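Local coordinates for protein sugar kinase (Agrobacterium tumefaciens, PDB 2RBC) that probably transfers phosphate from ATP to a sugar or related carbohydrate, as a putative ribokinase of the pfkB family, at residues P184-G189 and A204-F209; Y234-I239 and E252-T257. All blocks are in the same frame, centred on the assembly; numbering follows the deposited sequence.

Interaction 1: P184-G189 and A204-F209; sequences PAILDG and ATHIVF
Leu187 and Ile207 are bridge partners on two parallel strands, and their side chains run alongside each other, Leu187 CD2 lying 4.0 Å from Ile207 CG2. The same CG2 methyl also sits over the centre of one face of the Phe209 ring, 3.4 Å above its plane, while the ring turns its edge to the carbonyl oxygen of Gly189. Glycine suits that place, as its bare CA lets Phe209 CD1 approach to 4.0 Å. On the other face of the sheet Ile186 CG1 meets His206 CB at 3.8 Å, and the two side chains cross obliquely.

A regular ladder holds the backbones: Leu187 N donates to His206 O at 2.9 Å, Val208 N to Leu187 O, and Gly189 N to Val208 O. At the start of the strands a side chain joins the backbone. Ala185 O accepts from Thr205 N and, weakly, from His206 N, while Thr205 OG1, set between its own N and carbonyl carbon (chi1 60°), accepts a nearly straight bond from Ala185 N at 2.8 Å and also bonds His206 ND1 in the plane of the imidazole, which helps to fix the ring's rotation. A water donates to both Asp188 OD1 and Val208 O.

Helix 274-287 packs against the face carrying Ile186, Asp188, His206 and Val208. With helix 194-200 joining the strands, this is a beta-alpha-beta unit in the central sheet of the ribokinase-like fold.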
ATOM      1  N   PRO A 184      36.656   0.881  -6.682  1.00 23.14           N
ATOM      2  CA  PRO A 184      36.031   0.450  -5.442  1.00 21.99           C
ATOM      3  C   PRO A 184      34.785  -0.357  -5.768  1.00 22.00           C
ATOM      4  O   PRO A 184      33.978   0.067  -6.597  1.00 23.04           O
ATOM      5  CB  PRO A 184      35.650   1.765  -4.754  1.00 22.44           C
ATOM      6  CG  PRO A 184      36.533   2.787  -5.343  1.00 23.40           C
ATOM      7  CD  PRO A 184      36.734   2.349  -6.775  1.00 22.37           C
ATOM      8  N   ALA A 185      34.671  -1.514  -5.115  1.00 21.85           N
ATOM      9  CA  ALA A 185      33.638  -2.493  -5.303  1.00 20.83           C
ATOM     10  C   ALA A 185      33.037  -2.738  -3.924  1.00 22.17           C
ATOM     11  O   ALA A 185      33.585  -3.487  -3.112  1.00 22.84           O
ATOM     12  CB  ALA A 185      34.245  -3.781  -5.928  1.00 20.82           C
ATOM     13  N   ILE A 186      31.950  -2.042  -3.624  1.00 22.15           N
ATOM     14  CA  ILE A 186      31.457  -1.914  -2.246  1.00 21.73           C
ATOM     15  C   ILE A 186      30.225  -2.782  -2.042  1.00 22.39           C
ATOM     16  O   ILE A 186      29.281  -2.757  -2.836  1.00 22.60           O
ATOM     17  CB  ILE A 186      31.205  -0.421  -1.891  1.00 21.11           C
ATOM     18  CG1 ILE A 186      32.508   0.396  -2.130  1.00 23.49           C
ATOM     19  CG2 ILE A 186      30.779  -0.275  -0.442  1.00 22.11           C
ATOM     20  CD1 ILE A 186      32.313   1.780  -2.497  1.00 23.37           C
ATOM     21  N   LEU A 187      30.250  -3.572  -0.969  1.00 21.61           N
ATOM     22  CA  LEU A 187      29.133  -4.402  -0.594  1.00 21.33           C
ATOM     23  C   LEU A 187      28.440  -3.796   0.603  1.00 22.06           C
ATOM     24  O   LEU A 187      29.066  -3.603   1.620  1.00 22.78           O
ATOM     25  CB  LEU A 187      29.593  -5.822  -0.264  1.00 20.55           C
ATOM     26  CG  LEU A 187      28.514  -6.796   0.257  1.00 20.86           C
ATOM     27  CD1 LEU A 187      27.386  -7.073  -0.750  1.00 22.15           C
ATOM     28  CD2 LEU A 187      29.138  -8.117   0.740  1.00 20.56           C
ATOM     29  N   ASP A 188      27.143  -3.521   0.448  1.00 23.68           N
ATOM     30  CA  ASP A 188      26.223  -3.231   1.535  1.00 24.52           C
ATOM     31  C   ASP A 188      25.840  -4.595   2.077  1.00 24.45           C
ATOM     32  O   ASP A 188      25.084  -5.328   1.460  1.00 24.30           O
ATOM     33  CB  ASP A 188      25.004  -2.480   0.986  1.00 25.46           C
ATOM     34  CG  ASP A 188      23.859  -2.375   1.987  1.00 26.00           C
ATOM     35  OD1 ASP A 188      24.023  -2.752   3.187  1.00 28.66           O
ATOM     36  OD2 ASP A 188      22.790  -1.873   1.559  1.00 31.20           O
ATOM     37  N   GLY A 189      26.445  -4.965   3.192  1.00 24.95           N
ATOM     38  CA  GLY A 189      26.274  -6.286   3.751  1.00 26.16           C
ATOM     39  C   GLY A 189      25.194  -6.210   4.799  1.00 27.38           C
ATOM     40  O   GLY A 189      25.468  -6.131   6.010  1.00 27.63           O
ATOM     41  N   ALA A 204      34.294  -8.256  -2.943  1.00 23.51           N
ATOM     42  CA  ALA A 204      34.288  -6.816  -2.691  1.00 23.05           C
ATOM     43  C   ALA A 204      35.667  -6.309  -2.281  1.00 23.40           C
ATOM     44  O   ALA A 204      36.474  -7.047  -1.728  1.00 23.61           O
ATOM     45  CB  ALA A 204      33.254  -6.453  -1.609  1.00 23.38           C
ATOM     46  N   THR A 205      35.934  -5.037  -2.549  1.00 23.00           N
ATOM     47  CA  THR A 205      37.109  -4.364  -1.997  1.00 22.35           C
ATOM     48  C   THR A 205      36.779  -3.698  -0.637  1.00 22.06           C
ATOM     49  O   THR A 205      37.662  -3.444   0.153  1.00 19.83           O
ATOM     50  CB  THR A 205      37.632  -3.287  -2.980  1.00 23.22           C
ATOM     51  OG1 THR A 205      36.600  -2.325  -3.205  1.00 23.61           O
ATOM     52  CG2 THR A 205      38.058  -3.906  -4.351  1.00 21.45           C
ATOM     53  N   HIS A 206      35.498  -3.404  -0.407  1.00 22.29           N
ATOM     54  CA  HIS A 206      35.005  -2.711   0.785  1.00 21.06           C
ATOM     55  C   HIS A 206      33.681  -3.300   1.167  1.00 21.26           C
ATOM     56  O   HIS A 206      32.844  -3.473   0.303  1.00 22.97           O
ATOM     57  CB  HIS A 206      34.727  -1.232   0.508  1.00 21.56           C
ATOM     58  CG  HIS A 206      35.931  -0.418   0.163  1.00 19.93           C
ATOM     59  ND1 HIS A 206      36.522  -0.453  -1.089  1.00 20.19           N
ATOM     60  CD2 HIS A 206      36.578   0.531   0.874  1.00 21.70           C
ATOM     61  CE1 HIS A 206      37.515   0.422  -1.099  1.00 20.04           C
ATOM     62  NE2 HIS A 206      37.569   1.030   0.083  1.00 19.04           N
ATOM     63  N   ILE A 207      33.482  -3.634   2.442  1.00 21.96           N
ATOM     64  CA  ILE A 207      32.161  -4.086   2.912  1.00 21.33           C
ATOM     65  C   ILE A 207      31.716  -3.262   4.111  1.00 21.67           C
ATOM     66  O   ILE A 207      32.504  -3.037   5.030  1.00 20.78           O
ATOM     67  CB  ILE A 207      32.154  -5.574   3.335  1.00 22.15           C
ATOM     68  CG1 ILE A 207      32.788  -6.497   2.288  1.00 20.79           C
ATOM     69  CG2 ILE A 207      30.734  -6.007   3.721  1.00 20.91           C
ATOM     70  CD1 ILE A 207      33.019  -7.951   2.782  1.00 20.61           C
ATOM     71  N   VAL A 208      30.461  -2.799   4.092  1.00 21.50           N
ATOM     72  CA  VAL A 208      29.892  -2.111   5.241  1.00 21.20           C
ATOM     73  C   VAL A 208      28.748  -2.981   5.661  1.00 22.33           C
ATOM     74  O   VAL A 208      27.741  -3.050   4.964  1.00 21.41           O
ATOM     75  CB  VAL A 208      29.388  -0.689   4.941  1.00 22.39           C
ATOM     76  CG1 VAL A 208      28.868  -0.031   6.233  1.00 21.20           C
ATOM     77  CG2 VAL A 208      30.467   0.137   4.207  1.00 20.90           C
ATOM     78  N   PHE A 209      28.951  -3.703   6.765  1.00 23.03           N
ATOM     79  CA  PHE A 209      27.917  -4.562   7.339  1.00 23.70           C
ATOM     80  C   PHE A 209      27.036  -3.759   8.317  1.00 24.73           C
ATOM     81  O   PHE A 209      27.524  -2.869   9.018  1.00 24.30           O
ATOM     82  CB  PHE A 209      28.534  -5.718   8.164  1.00 23.76           C
ATOM     83  CG  PHE A 209      29.309  -6.726   7.363  1.00 23.74           C
ATOM     84  CD1 PHE A 209      28.645  -7.719   6.624  1.00 22.62           C
ATOM     85  CD2 PHE A 209      30.714  -6.755   7.424  1.00 21.25           C
ATOM     86  CE1 PHE A 209      29.373  -8.697   5.934  1.00 22.95           C
ATOM     87  CE2 PHE A 209      31.459  -7.707   6.732  1.00 23.65           C
ATOM     88  CZ  PHE A 209      30.798  -8.685   5.976  1.00 24.86           C
TER
HETATM   89  O   HOH W   1      24.627  -2.889   5.734  1.00 37.82           O

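Interaction 2: Y234-I239 and E252-T257; sequences YPQTFI and EADDPT
This contact joins two turns at one end of neighbouring strands of the sheet: a type I turn, Tyr234 to Thr237, leading into strand 238-242, and a type II turn, Glu252 to Asp255, beyond the antiparallel strand 248-251. Their direct hydrogen bond runs from Asp254 N to Pro235 O, 2.7 Å long and in the carbonyl plane. Proline suits the first turn, where its ring fixes phi near the value needed and only its carbonyl is required. Asp254 takes up a positive phi (64°), as the third position of a type II turn demands. Ala253 fits its methyl CB against Gln236 O at 3.5 Å. Deeper in, a water lies 2.6 Å from Thr237 O and 2.8 Å from Glu252 O.

Where the strand begins, Glu252 bends at chi2 (-76°) and brings OE1 to the edge of the Phe238 ring, 3.6 Å from CD2 and in the ring plane. Its carboxylate is held by Ser292 OG at OE1 and Trp250 NE1 at OE2, while the Phe238 ring meets those of Trp250, His206 and Phe282. The positively polarised ring edge probably suits the carboxylate oxygen, giving a weak electrostatic attraction between a partly exposed acid and a buried aromatic ring.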
ATOM      1  N   TYR A 234      38.618 -11.785   5.865  1.00 20.59           N
ATOM      2  CA  TYR A 234      38.732 -10.975   4.653  1.00 21.14           C
ATOM      3  C   TYR A 234      39.867  -9.938   4.806  1.00 21.58           C
ATOM      4  O   TYR A 234      39.623  -8.725   4.775  1.00 21.69           O
ATOM      5  CB  TYR A 234      37.414 -10.257   4.415  1.00 21.48           C
ATOM      6  CG  TYR A 234      36.218 -11.148   4.445  1.00 21.70           C
ATOM      7  CD1 TYR A 234      36.066 -12.175   3.531  1.00 21.76           C
ATOM      8  CD2 TYR A 234      35.236 -10.977   5.415  1.00 23.52           C
ATOM      9  CE1 TYR A 234      34.959 -13.025   3.581  1.00 20.59           C
ATOM     10  CE2 TYR A 234      34.142 -11.794   5.469  1.00 21.59           C
ATOM     11  CZ  TYR A 234      33.995 -12.808   4.543  1.00 22.44           C
ATOM     12  OH  TYR A 234      32.881 -13.608   4.618  1.00 22.23           O
ATOM     13  N   PRO A 235      41.106 -10.409   5.033  1.00 21.70           N
ATOM     14  CA  PRO A 235      42.154  -9.509   5.504  1.00 22.05           C
ATOM     15  C   PRO A 235      42.622  -8.439   4.510  1.00 22.55           C
ATOM     16  O   PRO A 235      43.210  -7.455   4.915  1.00 22.44           O
ATOM     17  CB  PRO A 235      43.304 -10.471   5.861  1.00 22.15           C
ATOM     18  CG  PRO A 235      43.097 -11.633   4.971  1.00 21.43           C
ATOM     19  CD  PRO A 235      41.596 -11.798   4.935  1.00 21.32           C
ATOM     20  N   GLN A 236      42.338  -8.644   3.237  1.00 24.12           N
ATOM     21  CA  GLN A 236      42.706  -7.706   2.174  1.00 25.15           C
ATOM     22  C   GLN A 236      41.552  -6.761   1.811  1.00 24.28           C
ATOM     23  O   GLN A 236      41.646  -6.013   0.836  1.00 23.64           O
ATOM     24  CB  GLN A 236      43.100  -8.536   0.947  1.00 26.29           C
ATOM     25  CG  GLN A 236      43.633  -7.795  -0.260  1.00 28.81           C
ATOM     26  CD  GLN A 236      43.534  -8.643  -1.567  1.00 33.28           C
ATOM     27  OE1 GLN A 236      42.490  -9.286  -1.872  1.00 43.48           O
ATOM     28  NE2 GLN A 236      44.631  -8.664  -2.319  1.00 40.88           N
ATOM     29  N   THR A 237      40.511  -6.746   2.635  1.00 22.28           N
ATOM     30  CA  THR A 237      39.286  -6.021   2.369  1.00 21.98           C
ATOM     31  C   THR A 237      39.102  -4.950   3.441  1.00 22.24           C
ATOM     32  O   THR A 237      39.356  -5.214   4.631  1.00 23.13           O
ATOM     33  CB  THR A 237      38.111  -7.009   2.358  1.00 21.72           C
ATOM     34  OG1 THR A 237      38.420  -8.093   1.469  1.00 22.01           O
ATOM     35  CG2 THR A 237      36.771  -6.382   1.919  1.00 19.30           C
ATOM     36  N   PHE A 238      38.677  -3.750   3.036  1.00 21.65           N
ATOM     37  CA  PHE A 238      38.106  -2.770   3.970  1.00 21.59           C
ATOM     38  C   PHE A 238      36.789  -3.314   4.578  1.00 22.02           C
ATOM     39  O   PHE A 238      35.862  -3.670   3.846  1.00 21.90           O
ATOM     40  CB  PHE A 238      37.901  -1.420   3.275  1.00 22.01           C
ATOM     41  CG  PHE A 238      37.290  -0.373   4.166  1.00 22.08           C
ATOM     42  CD1 PHE A 238      35.921  -0.351   4.383  1.00 21.68           C
ATOM     43  CD2 PHE A 238      38.089   0.596   4.791  1.00 24.52           C
ATOM     44  CE1 PHE A 238      35.360   0.601   5.196  1.00 25.39           C
ATOM     45  CE2 PHE A 238      37.522   1.543   5.602  1.00 23.50           C
ATOM     46  CZ  PHE A 238      36.162   1.549   5.797  1.00 24.65           C
ATOM     47  N   ILE A 239      36.720  -3.398   5.916  1.00 21.05           N
ATOM     48  CA  ILE A 239      35.529  -3.889   6.603  1.00 21.31           C
ATOM     49  C   ILE A 239      35.043  -2.889   7.645  1.00 21.15           C
ATOM     50  O   ILE A 239      35.787  -2.524   8.548  1.00 19.51           O
ATOM     51  CB  ILE A 239      35.808  -5.187   7.367  1.00 21.56           C
ATOM     52  CG1 ILE A 239      36.422  -6.277   6.453  1.00 20.18           C
ATOM     53  CG2 ILE A 239      34.536  -5.678   8.093  1.00 20.73           C
ATOM     54  CD1 ILE A 239      35.490  -6.828   5.404  1.00 18.87           C
ATOM     55  N   GLU A 252      41.024  -1.386   8.079  1.00 24.42           N
ATOM     56  CA  GLU A 252      41.555  -1.182   6.743  1.00 24.02           C
ATOM     57  C   GLU A 252      42.044  -2.496   6.149  1.00 24.61           C
ATOM     58  O   GLU A 252      42.368  -3.447   6.880  1.00 23.74           O
ATOM     59  CB  GLU A 252      42.738  -0.219   6.793  1.00 24.53           C
ATOM     60  CG  GLU A 252      42.459   1.105   7.495  1.00 25.19           C
ATOM     61  CD  GLU A 252      41.636   2.074   6.666  1.00 29.42           C
ATOM     62  OE1 GLU A 252      41.428   1.829   5.445  1.00 29.22           O
ATOM     63  OE2 GLU A 252      41.204   3.092   7.263  1.00 31.82           O
ATOM     64  N   ALA A 253      42.160  -2.521   4.819  1.00 24.73           N
ATOM     65  CA  ALA A 253      42.835  -3.605   4.119  1.00 26.06           C
ATOM     66  C   ALA A 253      44.212  -3.825   4.700  1.00 26.98           C
ATOM     67  O   ALA A 253      44.883  -2.869   5.042  1.00 26.97           O
ATOM     68  CB  ALA A 253      42.958  -3.287   2.626  1.00 26.23           C
ATOM     69  N   ASP A 254      44.563  -5.099   4.847  0.50 26.72           N
ATOM     70  CA  ASP A 254      45.892  -5.572   5.223  0.50 26.77           C
ATOM     71  C   ASP A 254      46.375  -5.161   6.629  0.50 26.95           C
ATOM     72  O   ASP A 254      47.557  -5.317   6.922  0.50 27.62           O
ATOM     73  CB  ASP A 254      46.935  -5.210   4.134  0.50 26.06           C
ATOM     74  CG  ASP A 254      46.609  -5.817   2.745  0.50 25.17           C
ATOM     75  OD1 ASP A 254      45.958  -6.877   2.605  0.50 16.03           O
ATOM     76  OD2 ASP A 254      47.049  -5.211   1.754  0.50 25.90           O
ATOM     77  N   ASP A 255      45.475  -4.698   7.507  1.00 27.28           N
ATOM     78  CA  ASP A 255      45.839  -4.271   8.866  1.00 26.67           C
ATOM     79  C   ASP A 255      44.719  -4.580   9.857  1.00 25.88           C
ATOM     80  O   ASP A 255      43.598  -4.167   9.638  1.00 25.90           O
ATOM     81  CB  ASP A 255      46.135  -2.761   8.904  1.00 27.44           C
ATOM     82  CG  ASP A 255      46.839  -2.329  10.177  1.00 29.71           C
ATOM     83  OD1 ASP A 255      46.328  -2.495  11.310  1.00 33.79           O
ATOM     84  OD2 ASP A 255      47.980  -1.826  10.068  1.00 39.99           O
ATOM     85  N   PRO A 256      45.032  -5.260  10.974  1.00 25.47           N
ATOM     86  CA  PRO A 256      43.969  -5.610  11.936  1.00 24.92           C
ATOM     87  C   PRO A 256      43.592  -4.540  12.946  1.00 24.74           C
ATOM     88  O   PRO A 256      42.709  -4.781  13.752  1.00 24.82           O
ATOM     89  CB  PRO A 256      44.553  -6.815  12.673  1.00 25.35           C
ATOM     90  CG  PRO A 256      46.055  -6.596  12.652  1.00 25.19           C
ATOM     91  CD  PRO A 256      46.349  -5.779  11.395  1.00 25.14           C
ATOM     92  N   THR A 257      44.260  -3.382  12.936  1.00 24.51           N
ATOM     93  CA  THR A 257      43.882  -2.299  13.816  1.00 24.02           C
ATOM     94  C   THR A 257      42.420  -1.924  13.645  1.00 23.24           C
ATOM     95  O   THR A 257      41.982  -1.634  12.527  1.00 23.84           O
ATOM     96  CB  THR A 257      44.734  -1.046  13.576  1.00 24.10           C
ATOM     97  OG1 THR A 257      46.115  -1.404  13.654  1.00 23.19           O
ATOM     98  CG2 THR A 257      44.400  -0.001  14.619  1.00 24.70           C
TER
HETATM   99  O   HOH W   2      40.253  -5.236   7.110  1.00 22.15           O

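Interactions 1 and 2, whose centres lie 12 Å apart, share one sheet: strand 206-210 pairs with 185-189 on one side and with 238-242 on the other. Two probable hydrogen bonds continue the ladder between them, Ile207 N to Phe238 O at 2.8 Å and Phe238 N to Thr205 O at 3.1 Å. The side chains also meet, His206 CD2 lying 3.4 Å from Phe238 CB, so the imidazole of interaction 1 packs on the Phe238 side chain of interaction 2. The centre of interaction 1 is buried about 11 Å from the chain centre, whereas that of interaction 2 lies about 21 Å from it and is more exposed. A sulfate, probably from the crystallisation liquor, sits about 5 Å from the Glu252 side chain.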